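Local coordinates for ThiJ/pfpI family protein (Bacillus anthracis, PDB 3EFE), which is of uncharacterised function but belongs to the DJ-1/PfpI family of the glutaminase I clan, whose members include chaperone-like proteins and amide-hydrolysing enzymes, at residues A119-T130 against C141-L152; S30-L38 against F204-K212. All coordinates share one frame; numbering follows the deposited sequence.

Contact 1 and contact 2 lie on opposite sides of the chain's centre, their own centres about 35 Å apart and their nearest atoms about 22 Å apart, so neither touches the other. Contact 1 is local: 119-130 and 141-152 flank helix 134-140 and fold back on each other. Contact 2 is long-range, bringing the loop after helix 18-30 to the C-terminal end of the chain, and contact 1 falls within the sequence between its two segments. The first is built on backbone bonds, a histidine and aromatic rings, the second on a small apolar patch and two backbone bonds, one of them weak.

Contact 1: A119-T130 against C141-L152; sequences ANMGYLDTRKHT and CPNYKGEKFYEL
The carbonyl oxygen of G146 is gripped from opposite faces of its plane, by H129 NE2 at 3.2 Å across the contact and by F149 N within its own loop. H129 reaches it because its CG sits between the backbone N and the carbonyl carbon (chi1 59°), which turns the imidazole toward the 141-152 segment. L124 CB lies over one face of that ring and Y150 CA over the other. The H129 and Y144 rings meet rim to rim, planes 80° apart; with Y150 they form an aromatic cluster.

Alongside, the backbones make a single beta bridge: H129 N donates to F149 O at 3.3 Å, and E151 N meets H129 O at 2.8 Å almost head-on to the carbonyl. Next to it, T130 OG1 donates to E151 O at 2.7 Å, and K128 NZ forms a salt bridge with E151, meeting OE2 at 3.0 Å on its syn lone pair. Farther back, D125 OD1 accepts K145 N at 2.8 Å from above the carboxylate plane, tying down the turn that precedes G146. F149 lays its ring against the backbone, with T126 CA over the ring, 3.8 Å from its centroid.

G122 ends helix 113-119 with a Schellman motif. Helix 134-140 bridges the two segments in sequence and packs its L134 on Y144 and Y150, while H129 rests on T163 of strand 161-164 and E151 on V156 of strand 155-158.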
loop_
_atom_site.group_PDB
_atom_site.type_symbol
_atom_site.label_atom_id
_atom_site.label_comp_id
_atom_site.label_asym_id
_atom_site.label_seq_id
_atom_site.Cartn_x
_atom_site.Cartn_y
_atom_site.Cartn_z
ATOM N N ALA D 119 -8.856 -2.878 21.278
ATOM C CA ALA D 119 -8.522 -3.626 22.497
ATOM C C ALA D 119 -8.707 -2.763 23.756
ATOM O O ALA D 119 -9.318 -3.186 24.738
ATOM C CB ALA D 119 -7.102 -4.153 22.412
ATOM N N ASN D 120 -8.239 -1.529 23.726
ATOM C CA ASN D 120 -8.461 -0.661 24.880
ATOM C C ASN D 120 -9.868 -0.113 25.137
ATOM O O ASN D 120 -10.081 0.577 26.136
ATOM C CB ASN D 120 -7.493 0.511 24.874
ATOM C CG ASN D 120 -7.172 1.017 26.329
ATOM O OD1 ASN D 120 -7.120 2.218 26.580
ATOM N ND2 ASN D 120 -6.926 0.082 27.244
ATOM N N MET D 121 -10.831 -0.400 24.273
ATOM C CA MET D 121 -12.225 0.076 24.484
ATOM C C MET D 121 -13.133 -1.072 24.966
ATOM O O MET D 121 -14.334 -0.883 25.245
ATOM C CB MET D 121 -12.764 0.749 23.223
ATOM C CG MET D 121 -12.047 1.975 22.892
ATOM S SD MET D 121 -12.756 3.435 23.620
ATOM C CE MET D 121 -11.237 4.316 23.711
ATOM N N GLY D 122 -12.517 -2.236 25.126
ATOM C CA GLY D 122 -13.190 -3.438 25.591
ATOM C C GLY D 122 -13.657 -4.329 24.477
ATOM O O GLY D 122 -14.156 -5.474 24.725
ATOM N N TYR D 123 -13.540 -3.841 23.227
ATOM C CA TYR D 123 -14.300 -4.510 22.131
ATOM C C TYR D 123 -13.733 -5.861 21.699
ATOM O O TYR D 123 -14.457 -6.636 21.075
ATOM C CB TYR D 123 -14.438 -3.651 20.899
ATOM C CG TYR D 123 -14.967 -2.228 21.031
ATOM C CD1 TYR D 123 -16.077 -1.933 21.767
ATOM C CD2 TYR D 123 -14.389 -1.186 20.291
ATOM C CE1 TYR D 123 -16.591 -0.624 21.799
ATOM C CE2 TYR D 123 -14.886 0.111 20.335
ATOM C CZ TYR D 123 -16.009 0.368 21.069
ATOM O OH TYR D 123 -16.510 1.655 21.118
ATOM N N LEU D 124 -12.473 -6.160 22.015
ATOM C CA LEU D 124 -11.849 -7.478 21.699
ATOM C C LEU D 124 -11.900 -8.494 22.900
ATOM O O LEU D 124 -11.254 -9.573 22.933
ATOM C CB LEU D 124 -10.382 -7.255 21.260
ATOM C CG LEU D 124 -10.015 -6.222 20.168
ATOM C CD1 LEU D 124 -8.547 -6.330 19.844
ATOM C CD2 LEU D 124 -10.825 -6.350 18.847
ATOM N N ASP D 125 -12.634 -8.096 23.930
ATOM C CA ASP D 125 -12.685 -8.862 25.171
ATOM C C ASP D 125 -13.347 -10.162 24.938
ATOM O O ASP D 125 -12.981 -11.103 25.612
ATOM C CB ASP D 125 -13.433 -8.108 26.281
ATOM C CG ASP D 125 -12.575 -7.061 26.941
ATOM O OD1 ASP D 125 -11.425 -6.912 26.489
ATOM O OD2 ASP D 125 -13.032 -6.380 27.891
ATOM N N THR D 126 -14.295 -10.235 23.977
ATOM C CA THR D 126 -14.994 -11.493 23.713
ATOM C C THR D 126 -15.122 -11.803 22.213
ATOM O O THR D 126 -16.017 -12.564 21.797
ATOM C CB THR D 126 -16.363 -11.568 24.464
ATOM O OG1 THR D 126 -17.004 -10.279 24.448
ATOM C CG2 THR D 126 -16.157 -12.020 25.965
ATOM N N ARG D 127 -14.205 -11.250 21.407
ATOM C CA ARG D 127 -14.104 -11.644 19.986
ATOM C C ARG D 127 -12.721 -12.232 19.681
ATOM O O ARG D 127 -11.737 -11.784 20.271
ATOM C CB ARG D 127 -14.369 -10.435 19.113
ATOM C CG ARG D 127 -15.662 -9.789 19.383
ATOM C CD ARG D 127 -15.771 -8.507 18.643
ATOM N NE ARG D 127 -17.115 -8.343 18.099
ATOM C CZ ARG D 127 -18.000 -7.442 18.526
ATOM N NH1 ARG D 127 -19.217 -7.450 17.945
ATOM N NH2 ARG D 127 -17.686 -6.544 19.501
ATOM N N LYS D 128 -12.639 -13.228 18.794
ATOM C CA LYS D 128 -11.334 -13.703 18.327
ATOM C C LYS D 128 -10.637 -12.528 17.622
ATOM O O LYS D 128 -11.255 -11.718 16.930
ATOM C CB LYS D 128 -11.425 -14.875 17.348
ATOM C CG LYS D 128 -12.216 -16.143 17.816
ATOM C CD LYS D 128 -13.147 -16.847 16.705
ATOM C CE LYS D 128 -12.649 -16.847 15.202
ATOM N NZ LYS D 128 -11.274 -17.445 14.960
ATOM N N HIS D 129 -9.335 -12.406 17.833
ATOM C CA HIS D 129 -8.601 -11.285 17.286
ATOM C C HIS D 129 -7.123 -11.571 17.338
ATOM O O HIS D 129 -6.652 -12.468 18.055
ATOM C CB HIS D 129 -8.899 -10.040 18.068
ATOM C CG HIS D 129 -8.544 -10.154 19.517
ATOM N ND1 HIS D 129 -7.312 -9.776 20.016
ATOM C CD2 HIS D 129 -9.246 -10.639 20.566
ATOM C CE1 HIS D 129 -7.293 -10.003 21.315
ATOM N NE2 HIS D 129 -8.449 -10.527 21.672
ATOM N N THR D 130 -6.395 -10.806 16.547
ATOM C CA THR D 130 -4.960 -10.725 16.662
ATOM C C THR D 130 -4.506 -9.240 16.778
ATOM O O THR D 130 -5.308 -8.314 16.850
ATOM C CB THR D 130 -4.323 -11.517 15.536
ATOM O OG1 THR D 130 -2.987 -11.824 15.888
ATOM C CG2 THR D 130 -4.386 -10.791 14.175
ATOM N N CYS D 141 -2.673 -1.423 26.715
ATOM C CA CYS D 141 -4.136 -1.414 26.849
ATOM C C CYS D 141 -4.633 -1.929 28.234
ATOM O O CYS D 141 -4.998 -3.120 28.385
ATOM C CB CYS D 141 -4.778 -2.283 25.767
ATOM S SG CYS D 141 -4.270 -1.854 24.111
ATOM N N PRO D 142 -4.674 -1.024 29.242
ATOM C CA PRO D 142 -5.203 -1.295 30.587
ATOM C C PRO D 142 -6.600 -1.979 30.652
ATOM O O PRO D 142 -6.789 -2.889 31.484
ATOM C CB PRO D 142 -5.313 0.095 31.237
ATOM C CG PRO D 142 -4.835 1.100 30.241
ATOM C CD PRO D 142 -4.138 0.342 29.133
ATOM N N ASN D 143 -7.562 -1.504 29.839
ATOM C CA ASN D 143 -8.926 -2.040 29.875
ATOM C C ASN D 143 -9.185 -3.224 28.902
ATOM O O ASN D 143 -10.342 -3.519 28.575
ATOM C CB ASN D 143 -10.096 -0.970 29.887
ATOM C CG ASN D 143 -9.712 0.430 29.361
ATOM O OD1 ASN D 143 -8.869 0.580 28.475
ATOM N ND2 ASN D 143 -10.411 1.466 29.861
ATOM N N TYR D 144 -8.097 -3.907 28.504
ATOM C CA TYR D 144 -8.140 -5.075 27.620
ATOM C C TYR D 144 -8.228 -6.338 28.433
ATOM O O TYR D 144 -7.396 -6.591 29.268
ATOM C CB TYR D 144 -6.909 -5.097 26.700
ATOM C CG TYR D 144 -6.681 -6.361 25.928
ATOM C CD1 TYR D 144 -7.550 -6.775 24.941
ATOM C CD2 TYR D 144 -5.557 -7.127 26.141
ATOM C CE1 TYR D 144 -7.318 -7.971 24.240
ATOM C CE2 TYR D 144 -5.324 -8.330 25.411
ATOM C CZ TYR D 144 -6.186 -8.714 24.469
ATOM O OH TYR D 144 -5.908 -9.879 23.757
ATOM N N LYS D 145 -9.241 -7.146 28.189
ATOM C CA LYS D 145 -9.430 -8.403 28.943
ATOM C C LYS D 145 -9.654 -9.618 28.020
ATOM O O LYS D 145 -10.266 -10.661 28.417
ATOM C CB LYS D 145 -10.609 -8.245 29.928
ATOM C CG LYS D 145 -10.494 -7.104 30.964
ATOM C CD LYS D 145 -11.882 -6.776 31.576
ATOM C CE LYS D 145 -11.948 -5.411 32.306
ATOM N NZ LYS D 145 -10.655 -5.028 32.995
ATOM N N GLY D 146 -9.128 -9.510 26.794
ATOM C CA GLY D 146 -9.419 -10.470 25.732
ATOM C C GLY D 146 -8.309 -11.432 25.491
ATOM O O GLY D 146 -8.315 -12.087 24.512
ATOM N N GLU D 147 -7.352 -11.552 26.383
ATOM C CA GLU D 147 -6.198 -12.421 26.116
ATOM C C GLU D 147 -6.512 -13.845 25.716
ATOM O O GLU D 147 -5.745 -14.494 24.994
ATOM C CB GLU D 147 -5.280 -12.481 27.331
ATOM C CG GLU D 147 -3.946 -13.120 26.954
ATOM C CD GLU D 147 -2.936 -13.286 28.073
ATOM O OE1 GLU D 147 -2.191 -14.306 27.970
ATOM O OE2 GLU D 147 -2.874 -12.415 28.991
ATOM N N LYS D 148 -7.621 -14.359 26.230
ATOM C CA LYS D 148 -8.065 -15.733 25.990
ATOM C C LYS D 148 -8.407 -15.933 24.481
ATOM O O LYS D 148 -8.088 -16.988 23.888
ATOM C CB LYS D 148 -9.274 -16.007 26.946
ATOM C CG LYS D 148 -10.017 -17.291 26.802
ATOM C CD LYS D 148 -9.321 -18.403 27.548
ATOM C CE LYS D 148 -10.041 -19.777 27.290
ATOM N NZ LYS D 148 -11.274 -20.030 28.127
ATOM N N PHE D 149 -9.040 -14.890 23.911
ATOM C CA PHE D 149 -9.532 -14.784 22.527
ATOM C C PHE D 149 -8.514 -14.457 21.438
ATOM O O PHE D 149 -8.816 -14.577 20.231
ATOM C CB PHE D 149 -10.649 -13.744 22.482
ATOM C CG PHE D 149 -11.876 -14.205 23.205
ATOM C CD1 PHE D 149 -12.845 -14.980 22.534
ATOM C CD2 PHE D 149 -12.033 -13.956 24.584
ATOM C CE1 PHE D 149 -13.967 -15.470 23.224
ATOM C CE2 PHE D 149 -13.149 -14.435 25.275
ATOM C CZ PHE D 149 -14.122 -15.190 24.589
ATOM N N TYR D 150 -7.324 -14.092 21.878
ATOM C CA TYR D 150 -6.224 -13.749 21.061
ATOM C C TYR D 150 -5.593 -14.925 20.348
ATOM O O TYR D 150 -5.211 -15.892 20.978
ATOM C CB TYR D 150 -5.135 -13.045 21.923
ATOM C CG TYR D 150 -4.008 -12.424 21.112
ATOM C CD1 TYR D 150 -3.995 -11.068 20.852
ATOM C CD2 TYR D 150 -2.961 -13.214 20.589
ATOM C CE1 TYR D 150 -2.980 -10.477 20.090
ATOM C CE2 TYR D 150 -1.969 -12.656 19.837
ATOM C CZ TYR D 150 -1.987 -11.271 19.588
ATOM O OH TYR D 150 -1.004 -10.701 18.845
ATOM N N GLU D 151 -5.379 -14.750 19.042
ATOM C CA GLU D 151 -4.734 -15.722 18.165
ATOM C C GLU D 151 -3.510 -15.158 17.475
ATOM O O GLU D 151 -3.295 -13.972 17.499
ATOM C CB GLU D 151 -5.724 -16.169 17.083
ATOM C CG GLU D 151 -6.767 -17.054 17.590
ATOM C CD GLU D 151 -7.849 -17.271 16.570
ATOM O OE1 GLU D 151 -7.532 -17.270 15.342
ATOM O OE2 GLU D 151 -9.021 -17.456 16.994
ATOM N N LEU D 152 -2.721 -16.022 16.838
ATOM C CA LEU D 152 -1.426 -15.627 16.207
ATOM C C LEU D 152 -1.645 -14.985 14.854
ATOM O O LEU D 152 -0.837 -14.187 14.429
ATOM C CB LEU D 152 -0.469 -16.830 16.039
ATOM C CG LEU D 152 0.738 -16.953 16.998
ATOM C CD1 LEU D 152 0.412 -16.646 18.504
ATOM C CD2 LEU D 152 1.403 -18.345 16.839
#

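Contact 2: S30-L38 against F204-K212; sequences SGRYFKKDL and FQLMNSINK
Y33 and L206 make the close-packed part of this contact: the methyl CD2 of L206 stands over one face of the tyrosine ring, 4.0 Å from its centroid, in a CH-pi contact. The leucine side chain crosses the tyrosine at about a right angle; a chi1 of 175°, which sets CG opposite the backbone N, brings the methyl over the ring. R32 NE lies over the opposite face, toward the rim, and R32 NH2 is in a salt bridge with E27 of helix 18-30. I210 completes the patch, its CG2 lying 3.7 Å from Y33 CB and its CD1 coming obliquely to the ring.

Toward the chain terminus the fit is looser and more exposed. N211 N makes a weak bond to F34 O at 3.3 Å, and K36 N gives a straighter one to K212 O, also at 3.3 Å (173° at the hydrogen). The aliphatic part of K36 runs along the backbone of K212, with CG 3.6 Å from K212 O. K35 sends its NZ elsewhere, to D181 O.

Chemically, the join between the loop after helix 18-30 and the end of helix 201-209 rests on side-chain packing at Y33 and, beyond it, on one weak and one straighter main-chain bond. K212 ends the chain, so its oxygen is probably part of the terminal carboxylate and a stronger acceptor than an ordinary carbonyl.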
loop_
_atom_site.group_PDB
_atom_site.type_symbol
_atom_site.label_atom_id
_atom_site.label_comp_id
_atom_site.label_asym_id
_atom_site.label_seq_id
_atom_site.Cartn_x
_atom_site.Cartn_y
_atom_site.Cartn_z
ATOM N N SER D 30 -11.920 -0.299 -7.263
ATOM C CA SER D 30 -11.960 -0.637 -8.677
ATOM C C SER D 30 -13.001 -1.709 -9.076
ATOM O O SER D 30 -13.479 -1.694 -10.224
ATOM C CB SER D 30 -10.579 -1.121 -9.155
ATOM O OG SER D 30 -10.238 -2.341 -8.576
ATOM N N GLY D 31 -13.253 -2.670 -8.186
ATOM C CA GLY D 31 -14.081 -3.777 -8.452
ATOM C C GLY D 31 -13.526 -4.688 -9.506
ATOM O O GLY D 31 -14.268 -5.601 -10.018
ATOM N N ARG D 32 -12.281 -4.478 -9.914
ATOM C CA ARG D 32 -11.815 -5.212 -11.107
ATOM C C ARG D 32 -11.875 -6.739 -11.028
ATOM O O ARG D 32 -11.986 -7.379 -12.021
ATOM C CB ARG D 32 -10.393 -4.826 -11.453
ATOM C CG ARG D 32 -9.439 -5.011 -10.308
ATOM C CD ARG D 32 -8.077 -4.589 -10.640
ATOM N NE ARG D 32 -7.166 -4.983 -9.576
ATOM C CZ ARG D 32 -5.829 -5.020 -9.704
ATOM N NH1 ARG D 32 -5.224 -4.611 -10.792
ATOM N NH2 ARG D 32 -5.077 -5.440 -8.722
ATOM N N TYR D 33 -11.808 -7.344 -9.853
ATOM C CA TYR D 33 -11.827 -8.777 -9.751
ATOM C C TYR D 33 -13.053 -9.284 -9.021
ATOM O O TYR D 33 -13.070 -10.423 -8.611
ATOM C CB TYR D 33 -10.596 -9.261 -8.999
ATOM C CG TYR D 33 -9.265 -8.948 -9.623
ATOM C CD1 TYR D 33 -9.142 -8.741 -10.994
ATOM C CD2 TYR D 33 -8.134 -8.795 -8.826
ATOM C CE1 TYR D 33 -7.939 -8.482 -11.544
ATOM C CE2 TYR D 33 -6.931 -8.543 -9.370
ATOM C CZ TYR D 33 -6.848 -8.410 -10.747
ATOM O OH TYR D 33 -5.666 -8.114 -11.355
ATOM N N PHE D 34 -14.061 -8.425 -8.856
ATOM C CA PHE D 34 -15.345 -8.801 -8.327
ATOM C C PHE D 34 -15.948 -9.875 -9.162
ATOM O O PHE D 34 -15.601 -10.053 -10.346
ATOM C CB PHE D 34 -16.306 -7.600 -8.278
ATOM C CG PHE D 34 -16.041 -6.655 -7.087
ATOM C CD1 PHE D 34 -17.004 -5.756 -6.641
ATOM C CD2 PHE D 34 -14.846 -6.682 -6.399
ATOM C CE1 PHE D 34 -16.771 -4.916 -5.590
ATOM C CE2 PHE D 34 -14.621 -5.824 -5.334
ATOM C CZ PHE D 34 -15.584 -4.954 -4.947
ATOM N N LYS D 35 -16.888 -10.581 -8.549
ATOM C CA LYS D 35 -17.685 -11.619 -9.220
ATOM C C LYS D 35 -18.655 -10.946 -10.135
ATOM O O LYS D 35 -18.782 -9.693 -10.107
ATOM C CB LYS D 35 -18.452 -12.497 -8.222
ATOM C CG LYS D 35 -19.550 -11.844 -7.439
ATOM C CD LYS D 35 -19.778 -12.667 -6.207
ATOM C CE LYS D 35 -20.756 -11.990 -5.213
ATOM N NZ LYS D 35 -21.254 -12.916 -4.123
ATOM N N LYS D 36 -19.363 -11.760 -10.920
ATOM C CA LYS D 36 -20.213 -11.246 -11.972
ATOM C C LYS D 36 -21.326 -10.373 -11.428
ATOM O O LYS D 36 -21.760 -10.556 -10.292
ATOM C CB LYS D 36 -20.806 -12.404 -12.815
ATOM C CG LYS D 36 -21.844 -13.240 -12.163
ATOM C CD LYS D 36 -22.274 -14.374 -13.145
ATOM C CE LYS D 36 -22.920 -15.563 -12.425
ATOM N NZ LYS D 36 -22.771 -16.938 -13.123
ATOM N N ASP D 37 -21.777 -9.425 -12.237
ATOM C CA ASP D 37 -22.862 -8.515 -11.847
ATOM C C ASP D 37 -22.688 -7.733 -10.556
ATOM O O ASP D 37 -23.649 -7.261 -9.986
ATOM C CB ASP D 37 -24.144 -9.291 -11.639
ATOM C CG ASP D 37 -24.533 -10.123 -12.800
ATOM O OD1 ASP D 37 -24.490 -9.603 -13.980
ATOM O OD2 ASP D 37 -24.916 -11.289 -12.468
ATOM N N LEU D 38 -21.469 -7.614 -10.074
ATOM C CA LEU D 38 -21.185 -6.803 -8.895
ATOM C C LEU D 38 -20.303 -5.603 -9.296
ATOM O O LEU D 38 -19.197 -5.755 -9.840
ATOM C CB LEU D 38 -20.577 -7.650 -7.789
ATOM C CG LEU D 38 -21.162 -7.289 -6.393
ATOM C CD1 LEU D 38 -21.660 -5.795 -6.228
ATOM C CD2 LEU D 38 -22.325 -8.260 -6.054
ATOM N N PHE D 204 -3.016 -16.728 -14.477
ATOM C CA PHE D 204 -3.949 -17.406 -15.417
ATOM C C PHE D 204 -5.208 -17.957 -14.758
ATOM O O PHE D 204 -6.274 -17.894 -15.330
ATOM C CB PHE D 204 -3.214 -18.529 -16.117
ATOM C CG PHE D 204 -2.050 -18.054 -16.917
ATOM C CD1 PHE D 204 -2.255 -17.354 -18.075
ATOM C CD2 PHE D 204 -0.762 -18.307 -16.503
ATOM C CE1 PHE D 204 -1.178 -16.900 -18.830
ATOM C CE2 PHE D 204 0.319 -17.833 -17.239
ATOM C CZ PHE D 204 0.106 -17.120 -18.397
ATOM N N GLN D 205 -5.070 -18.480 -13.546
ATOM C CA GLN D 205 -6.209 -18.797 -12.697
ATOM C C GLN D 205 -7.158 -17.637 -12.400
ATOM O O GLN D 205 -8.370 -17.766 -12.522
ATOM C CB GLN D 205 -5.718 -19.300 -11.380
ATOM C CG GLN D 205 -5.309 -20.736 -11.417
ATOM C CD GLN D 205 -4.602 -21.174 -10.147
ATOM O OE1 GLN D 205 -3.723 -21.994 -10.198
ATOM N NE2 GLN D 205 -4.971 -20.625 -9.032
ATOM N N LEU D 206 -6.568 -16.539 -11.950
ATOM C CA LEU D 206 -7.275 -15.340 -11.564
ATOM C C LEU D 206 -8.009 -14.708 -12.712
ATOM O O LEU D 206 -9.125 -14.339 -12.528
ATOM C CB LEU D 206 -6.291 -14.333 -10.919
ATOM C CG LEU D 206 -6.892 -12.964 -10.566
ATOM C CD1 LEU D 206 -8.023 -13.101 -9.549
ATOM C CD2 LEU D 206 -5.865 -11.970 -10.059
ATOM N N MET D 207 -7.380 -14.572 -13.887
ATOM C CA MET D 207 -8.021 -14.052 -15.095
ATOM C C MET D 207 -9.243 -14.859 -15.553
ATOM O O MET D 207 -10.235 -14.296 -16.058
ATOM C CB MET D 207 -6.991 -13.914 -16.242
ATOM C CG MET D 207 -5.867 -12.764 -16.068
ATOM S SD MET D 207 -6.600 -11.142 -15.846
ATOM C CE MET D 207 -6.119 -10.149 -17.150
ATOM N N ASN D 208 -9.183 -16.168 -15.358
ATOM C CA ASN D 208 -10.281 -17.039 -15.707
ATOM C C ASN D 208 -11.318 -17.329 -14.615
ATOM O O ASN D 208 -12.310 -18.006 -14.905
ATOM C CB ASN D 208 -9.728 -18.363 -16.214
ATOM C CG ASN D 208 -9.164 -18.244 -17.542
ATOM O OD1 ASN D 208 -9.883 -18.265 -18.484
ATOM N ND2 ASN D 208 -7.872 -18.060 -17.638
ATOM N N SER D 209 -11.087 -16.847 -13.391
ATOM C CA SER D 209 -11.994 -17.043 -12.251
ATOM C C SER D 209 -12.824 -15.806 -11.974
ATOM O O SER D 209 -13.861 -15.874 -11.295
ATOM C CB SER D 209 -11.198 -17.304 -10.958
ATOM O OG SER D 209 -10.215 -18.319 -11.106
ATOM N N ILE D 210 -12.321 -14.649 -12.407
ATOM C CA ILE D 210 -12.991 -13.373 -12.101
ATOM C C ILE D 210 -14.235 -13.241 -12.978
ATOM O O ILE D 210 -14.290 -13.783 -14.125
ATOM C CB ILE D 210 -12.064 -12.093 -12.219
ATOM C CG1 ILE D 210 -11.594 -11.878 -13.678
ATOM C CG2 ILE D 210 -10.951 -12.199 -11.173
ATOM C CD1 ILE D 210 -10.669 -10.675 -13.986
ATOM N N ASN D 211 -15.237 -12.524 -12.435
ATOM C CA ASN D 211 -16.378 -12.074 -13.249
ATOM C C ASN D 211 -17.297 -13.234 -13.660
ATOM O O ASN D 211 -17.775 -13.288 -14.802
ATOM C CB ASN D 211 -15.804 -11.324 -14.470
ATOM C CG ASN D 211 -16.833 -10.593 -15.241
ATOM O OD1 ASN D 211 -16.786 -10.594 -16.459
ATOM N ND2 ASN D 211 -17.754 -9.949 -14.562
ATOM N N LYS D 212 -17.534 -14.129 -12.702
ATOM C CA LYS D 212 -18.201 -15.454 -12.877
ATOM C C LYS D 212 -18.993 -15.855 -11.620
ATOM O O LYS D 212 -19.125 -15.025 -10.737
ATOM C CB LYS D 212 -17.134 -16.537 -13.135
ATOM C CG LYS D 212 -16.792 -16.760 -14.662
ATOM C CD LYS D 212 -15.608 -17.747 -14.758
ATOM C CE LYS D 212 -15.058 -17.789 -16.138
ATOM N NZ LYS D 212 -14.091 -18.924 -16.257
#